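Local coordinates for protein erythrocyte binding antigen 140 (Plasmodium falciparum, PDB 4GF2) that probably binds a host cell-surface receptor through its tandem Duffy-binding-like domains, as a sialic acid-binding adhesin for glycophorin C in erythrocyte invasion, at residues L356-E361 with N423-K429; I498-E502 with P588-E592. The protein carries 3 engineered substitutions. All blocks are in the same frame, centred on the assembly; numbering follows the deposited sequence. Where two conformers were deposited one is given.

Contact 1 of 2, residues L356-E361 with N423-K429; sequences LHRGHE and NLNKVNK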
loop_
_atom_site.group_PDB
_atom_site.type_symbol
_atom_site.label_atom_id
_atom_site.label_comp_id
_atom_site.label_asym_id
_atom_site.label_seq_id
_atom_site.Cartn_x
_atom_site.Cartn_y
_atom_site.Cartn_z
ATOM N N LEU A 356 -12.278 -5.086 -2.583
ATOM C CA LEU A 356 -10.929 -5.493 -2.204
ATOM C C LEU A 356 -10.743 -6.995 -2.397
ATOM O O LEU A 356 -10.390 -7.715 -1.463
ATOM C CB LEU A 356 -10.636 -5.109 -0.754
ATOM C CG LEU A 356 -10.549 -3.612 -0.448
ATOM C CD1 LEU A 356 -9.691 -2.879 -1.486
ATOM C CD2 LEU A 356 -11.930 -2.989 -0.346
ATOM N N HIS A 357 -10.970 -7.463 -3.620
ATOM C CA HIS A 357 -10.934 -8.890 -3.900
ATOM C C HIS A 357 -9.565 -9.327 -4.419
ATOM O O HIS A 357 -9.287 -10.522 -4.513
ATOM C CB HIS A 357 -12.019 -9.252 -4.920
ATOM C CG HIS A 357 -11.801 -8.646 -6.271
ATOM N ND1 HIS A 357 -12.341 -7.430 -6.637
ATOM C CD2 HIS A 357 -11.097 -9.082 -7.340
ATOM C CE1 HIS A 357 -11.980 -7.147 -7.875
ATOM N NE2 HIS A 357 -11.225 -8.133 -8.326
ATOM N N ARG A 358 -8.711 -8.361 -4.748
ATOM C CA ARG A 358 -7.413 -8.665 -5.347
ATOM C C ARG A 358 -6.359 -9.015 -4.294
ATOM O O ARG A 358 -5.331 -9.617 -4.610
ATOM C CB ARG A 358 -6.943 -7.499 -6.221
ATOM C CG ARG A 358 -7.923 -7.155 -7.336
ATOM C CD ARG A 358 -7.260 -6.397 -8.477
ATOM N NE ARG A 358 -8.141 -6.302 -9.642
ATOM C CZ ARG A 358 -7.759 -5.884 -10.846
ATOM N NH1 ARG A 358 -6.503 -5.515 -11.064
ATOM N NH2 ARG A 358 -8.637 -5.836 -11.839
ATOM N N GLY A 359 -6.616 -8.634 -3.048
ATOM C CA GLY A 359 -5.784 -9.052 -1.934
ATOM C C GLY A 359 -4.483 -8.287 -1.758
ATOM O O GLY A 359 -3.481 -8.863 -1.333
ATOM N N HIS A 360 -4.487 -6.996 -2.077
ATOM C CA HIS A 360 -3.312 -6.159 -1.870
ATOM C C HIS A 360 -3.398 -5.494 -0.500
ATOM O O HIS A 360 -4.366 -4.795 -0.201
ATOM C CB HIS A 360 -3.197 -5.102 -2.971
ATOM C CG HIS A 360 -3.013 -5.674 -4.344
ATOM N ND1 HIS A 360 -1.878 -6.360 -4.719
ATOM C CD2 HIS A 360 -3.816 -5.654 -5.435
ATOM C CE1 HIS A 360 -1.992 -6.743 -5.978
ATOM N NE2 HIS A 360 -3.159 -6.326 -6.436
ATOM N N GLU A 361 -2.386 -5.716 0.331
ATOM C CA GLU A 361 -2.401 -5.195 1.693
ATOM C C GLU A 361 -2.513 -3.675 1.742
ATOM O O GLU A 361 -3.259 -3.135 2.554
ATOM C CB GLU A 361 -1.162 -5.636 2.475
ATOM C CG GLU A 361 -1.329 -5.430 3.981
ATOM C CD GLU A 361 -0.056 -5.651 4.772
ATOM O OE1 GLU A 361 0.664 -6.634 4.494
ATOM O OE2 GLU A 361 0.219 -4.841 5.681
ATOM N N ASN A 423 -11.745 -10.409 2.838
ATOM C CA ASN A 423 -10.783 -9.753 1.968
ATOM C C ASN A 423 -9.440 -9.540 2.648
ATOM O O ASN A 423 -8.424 -9.351 1.982
ATOM C CB ASN A 423 -11.355 -8.448 1.424
ATOM C CG ASN A 423 -12.309 -8.687 0.279
ATOM O OD1 ASN A 423 -12.206 -9.697 -0.414
ATOM N ND2 ASN A 423 -13.239 -7.774 0.074
ATOM N N LEU A 424 -9.431 -9.587 3.975
ATOM C CA LEU A 424 -8.177 -9.596 4.714
ATOM C C LEU A 424 -7.564 -10.990 4.660
ATOM O O LEU A 424 -6.341 -11.139 4.614
ATOM C CB LEU A 424 -8.392 -9.172 6.162
ATOM C CG LEU A 424 -7.118 -9.150 7.005
ATOM C CD1 LEU A 424 -6.006 -8.399 6.288
ATOM C CD2 LEU A 424 -7.401 -8.514 8.351
ATOM N N ASN A 425 -8.417 -12.011 4.665
ATOM C CA ASN A 425 -7.956 -13.374 4.452
ATOM C C ASN A 425 -7.263 -13.482 3.102
ATOM O O ASN A 425 -6.249 -14.163 2.972
ATOM C CB ASN A 425 -9.117 -14.365 4.525
ATOM C CG ASN A 425 -9.674 -14.515 5.929
ATOM O OD1 ASN A 425 -9.049 -14.112 6.910
ATOM N ND2 ASN A 425 -10.854 -15.112 6.030
ATOM N N LYS A 426 -7.804 -12.795 2.100
ATOM C CA LYS A 426 -7.199 -12.787 0.772
ATOM C C LYS A 426 -5.811 -12.157 0.800
ATOM O O LYS A 426 -4.895 -12.634 0.133
ATOM C CB LYS A 426 -8.089 -12.046 -0.227
ATOM C CG LYS A 426 -9.357 -12.790 -0.586
ATOM C CD LYS A 426 -10.117 -12.089 -1.697
ATOM C CE LYS A 426 -11.405 -12.825 -2.032
ATOM N NZ LYS A 426 -12.141 -12.195 -3.165
ATOM N N VAL A 427 -5.652 -11.086 1.569
ATOM C CA VAL A 427 -4.339 -10.473 1.734
ATOM C C VAL A 427 -3.346 -11.512 2.238
ATOM O O VAL A 427 -2.178 -11.519 1.839
ATOM C CB VAL A 427 -4.380 -9.293 2.714
ATOM C CG1 VAL A 427 -2.970 -8.826 3.048
ATOM C CG2 VAL A 427 -5.201 -8.153 2.129
ATOM N N ASN A 428 -3.817 -12.391 3.118
ATOM C CA ASN A 428 -2.998 -13.487 3.623
ATOM C C ASN A 428 -2.725 -14.517 2.533
ATOM O O ASN A 428 -3.640 -15.189 2.061
ATOM C CB ASN A 428 -3.691 -14.151 4.811
ATOM C CG ASN A 428 -2.876 -15.270 5.414
ATOM O OD1 ASN A 428 -1.739 -15.518 5.011
ATOM N ND2 ASN A 428 -3.454 -15.952 6.391
ATOM N N LYS A 429 -1.461 -14.640 2.138
ATOM C CA LYS A 429 -1.086 -15.506 1.025
ATOM C C LYS A 429 -0.648 -16.884 1.503
ATOM O O LYS A 429 -0.248 -17.729 0.703
ATOM C CB LYS A 429 0.039 -14.862 0.210
ATOM C CG LYS A 429 -0.291 -13.474 -0.310
ATOM C CD LYS A 429 -1.551 -13.479 -1.161
ATOM C CE LYS A 429 -1.905 -12.083 -1.646
ATOM N NZ LYS A 429 -3.180 -12.074 -2.421
#
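V427, in the last turn of helix 415-427, packs against the junction of the loop with helix 361-382: its CG2 is 4.2 Å from the backbone H360 C, and its CG1 3.7 Å from E361 CB. The backbones come nearest at G359, whose CA is 4.2 Å from V427 CA. A side chain at 359 would run into K429 NZ and crowd K426 O, and the positive phi (79°) also suits glycine. The carbonyl of G359 faces the helix end, where V427 CA donates a CH···O contact to G359 O at 3.6 Å. K429 curls back over this end: its NZ bonds K426 O at 3.1 Å and, weakly, G359 O at 3.4 Å. One residue before V427, the aliphatic part of K426 runs along the loop, with CD 3.3 Å from H357 O. Within this Duffy-binding-like domain the contact sets the loop against the end of helix 415-427. With one weak lysine hydrogen bond across it, the contact must depend mainly on close fit between the glycine backbone, V427 and the lysine methylenes.

Contact 2 of 2, residues I498-E502 with P588-E592; sequences IYSFE and PNEYE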
loop_
_atom_site.group_PDB
_atom_site.type_symbol
_atom_site.label_atom_id
_atom_site.label_comp_id
_atom_site.label_asym_id
_atom_site.label_seq_id
_atom_site.Cartn_x
_atom_site.Cartn_y
_atom_site.Cartn_z
ATOM N N ILE A 498 -39.221 11.864 29.972
ATOM C CA ILE A 498 -39.715 12.432 31.221
ATOM C C ILE A 498 -39.822 13.947 31.092
ATOM O O ILE A 498 -40.846 14.538 31.432
ATOM C CB ILE A 498 -38.799 12.092 32.412
ATOM C CG1 ILE A 498 -38.966 10.624 32.807
ATOM C CG2 ILE A 498 -39.117 12.989 33.604
ATOM C CD1 ILE A 498 -38.138 10.211 34.008
ATOM N N TYR A 499 -38.757 14.573 30.599
ATOM C CA TYR A 499 -38.752 16.013 30.392
ATOM C C TYR A 499 -39.845 16.411 29.402
ATOM O O TYR A 499 -40.448 17.477 29.530
ATOM C CB TYR A 499 -37.385 16.487 29.889
ATOM C CG TYR A 499 -36.242 16.240 30.855
ATOM C CD1 TYR A 499 -36.480 15.828 32.161
ATOM C CD2 TYR A 499 -34.922 16.426 30.458
ATOM C CE1 TYR A 499 -35.437 15.605 33.042
ATOM C CE2 TYR A 499 -33.874 16.205 31.333
ATOM C CZ TYR A 499 -34.137 15.795 32.624
ATOM O OH TYR A 499 -33.100 15.571 33.498
ATOM N N SER A 500 -40.099 15.553 28.419
ATOM C CA SER A 500 -41.149 15.815 27.441
ATOM C C SER A 500 -42.497 15.909 28.144
ATOM O O SER A 500 -43.333 16.743 27.795
ATOM C CB SER A 500 -41.188 14.720 26.379
ATOM O OG SER A 500 -39.945 14.615 25.708
ATOM N N PHE A 501 -42.702 15.052 29.139
ATOM C CA PHE A 501 -43.942 15.056 29.904
ATOM C C PHE A 501 -44.088 16.340 30.709
ATOM O O PHE A 501 -45.179 16.901 30.797
ATOM C CB PHE A 501 -44.010 13.849 30.844
ATOM C CG PHE A 501 -44.512 12.593 30.188
ATOM C CD1 PHE A 501 -45.823 12.506 29.748
ATOM C CD2 PHE A 501 -43.679 11.498 30.023
ATOM C CE1 PHE A 501 -46.290 11.351 29.147
ATOM C CE2 PHE A 501 -44.142 10.341 29.425
ATOM C CZ PHE A 501 -45.449 10.268 28.986
ATOM N N GLU A 502 -42.989 16.800 31.301
ATOM C CA GLU A 502 -43.010 18.011 32.118
ATOM C C GLU A 502 -43.408 19.233 31.298
ATOM O O GLU A 502 -44.435 19.855 31.566
ATOM C CB GLU A 502 -41.651 18.237 32.785
ATOM C CG GLU A 502 -41.370 17.279 33.935
ATOM C CD GLU A 502 -39.982 17.444 34.523
ATOM O OE1 GLU A 502 -38.994 17.333 33.766
ATOM O OE2 GLU A 502 -39.879 17.683 35.745
ATOM N N PRO A 588 -44.132 6.380 33.776
ATOM C CA PRO A 588 -43.275 6.711 34.921
ATOM C C PRO A 588 -44.088 6.842 36.205
ATOM O O PRO A 588 -45.206 7.355 36.163
ATOM C CB PRO A 588 -42.674 8.065 34.530
ATOM C CG PRO A 588 -42.747 8.105 33.045
ATOM C CD PRO A 588 -43.992 7.355 32.681
ATOM N N ASN A 589 -43.536 6.389 37.328
ATOM C CA ASN A 589 -44.262 6.403 38.596
ATOM C C ASN A 589 -44.727 7.806 38.985
ATOM O O ASN A 589 -45.762 7.968 39.634
ATOM C CB ASN A 589 -43.399 5.813 39.713
ATOM C CG ASN A 589 -44.200 5.501 40.965
ATOM O OD1 ASN A 589 -45.389 5.189 40.892
ATOM N ND2 ASN A 589 -43.552 5.586 42.120
ATOM N N GLU A 590 -43.960 8.817 38.590
ATOM C CA GLU A 590 -44.313 10.205 38.875
ATOM C C GLU A 590 -45.445 10.681 37.967
ATOM O O GLU A 590 -46.169 11.619 38.305
ATOM C CB GLU A 590 -43.092 11.118 38.714
ATOM C CG GLU A 590 -42.450 11.072 37.330
ATOM C CD GLU A 590 -41.197 10.215 37.284
ATOM O OE1 GLU A 590 -41.324 8.977 37.176
ATOM O OE2 GLU A 590 -40.086 10.779 37.356
ATOM N N TYR A 591 -45.590 10.032 36.815
ATOM C CA TYR A 591 -46.648 10.364 35.867
ATOM C C TYR A 591 -47.648 9.223 35.719
ATOM O O TYR A 591 -48.403 9.173 34.747
ATOM C CB TYR A 591 -46.051 10.701 34.502
ATOM C CG TYR A 591 -45.401 12.060 34.450
ATOM C CD1 TYR A 591 -46.160 13.201 34.233
ATOM C CD2 TYR A 591 -44.031 12.206 34.618
ATOM C CE1 TYR A 591 -45.574 14.446 34.185
ATOM C CE2 TYR A 591 -43.436 13.449 34.572
ATOM C CZ TYR A 591 -44.214 14.565 34.355
ATOM O OH TYR A 591 -43.633 15.807 34.307
ATOM N N GLU A 592 -47.648 8.307 36.682
ATOM C CA GLU A 592 -48.575 7.184 36.658
ATOM C C GLU A 592 -50.001 7.711 36.748
ATOM O O GLU A 592 -50.821 7.470 35.862
ATOM C CB GLU A 592 -48.292 6.231 37.823
ATOM C CG GLU A 592 -48.971 4.874 37.704
ATOM C CD GLU A 592 -48.357 4.004 36.623
ATOM O OE1 GLU A 592 -47.394 4.454 35.968
ATOM O OE2 GLU A 592 -48.835 2.866 36.432
#
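Aromatic contacts dominate the meeting of helix 478-508 with the loop that precedes helix 592-595. The CB of F501 sits over one face of the Y591 ring, 3.7 Å from its centroid and 15° off the ring normal, a CH-pi contact. The two rings themselves are inclined by only 28° but slid apart, with centroids 5.2 Å from each other, so they barely overlap; the methylene, more than the phenyl ring, covers the tyrosine. Apolar contacts extend the patch, as P588 CD approaches F501 CE2 at 4.4 Å and I498 CG2 lies 4.4 Å from Y591 CE2. I498 and F501, three residues apart, present their side chains on the same side of the helix, and the Y591 ring lays one face on F501 CB while its CE2 comes near I498 CG2. The helix belongs to the second Duffy-binding-like domain, an alpha-helical, disulfide-linked fold, and the C522-C595 disulfide also ties the end of helix 592-595 to helix 518-548. Polar atoms contribute little across the interface, where no hydrogen bond forms. The backbone of the loop is instead held from within by Y591 N, which donates to P588 O at 2.8 Å, while E590 OE2 merely approaches I498 CD1, at 3.9 Å.

Overall arrangement
The two contacts lie far apart along the elongated chain, with centres 54 Å from each other and nearest atoms about 42 Å apart, so neither touches the other. The centre of contact 1 is about 12 Å, and that of contact 2 about 56 Å, from the centre of the chain, the latter toward the C-terminal end. They occur in series, contact 1 closing before contact 2 opens. Both involve the second Duffy-binding-like domain: each joins a helix to a loop leading into another helix, but contact 1 uses the end of its helix and contact 2 a side. A glycerol, probably from crystallisation, lies about 4 Å from the side chain of L356 in contact 1.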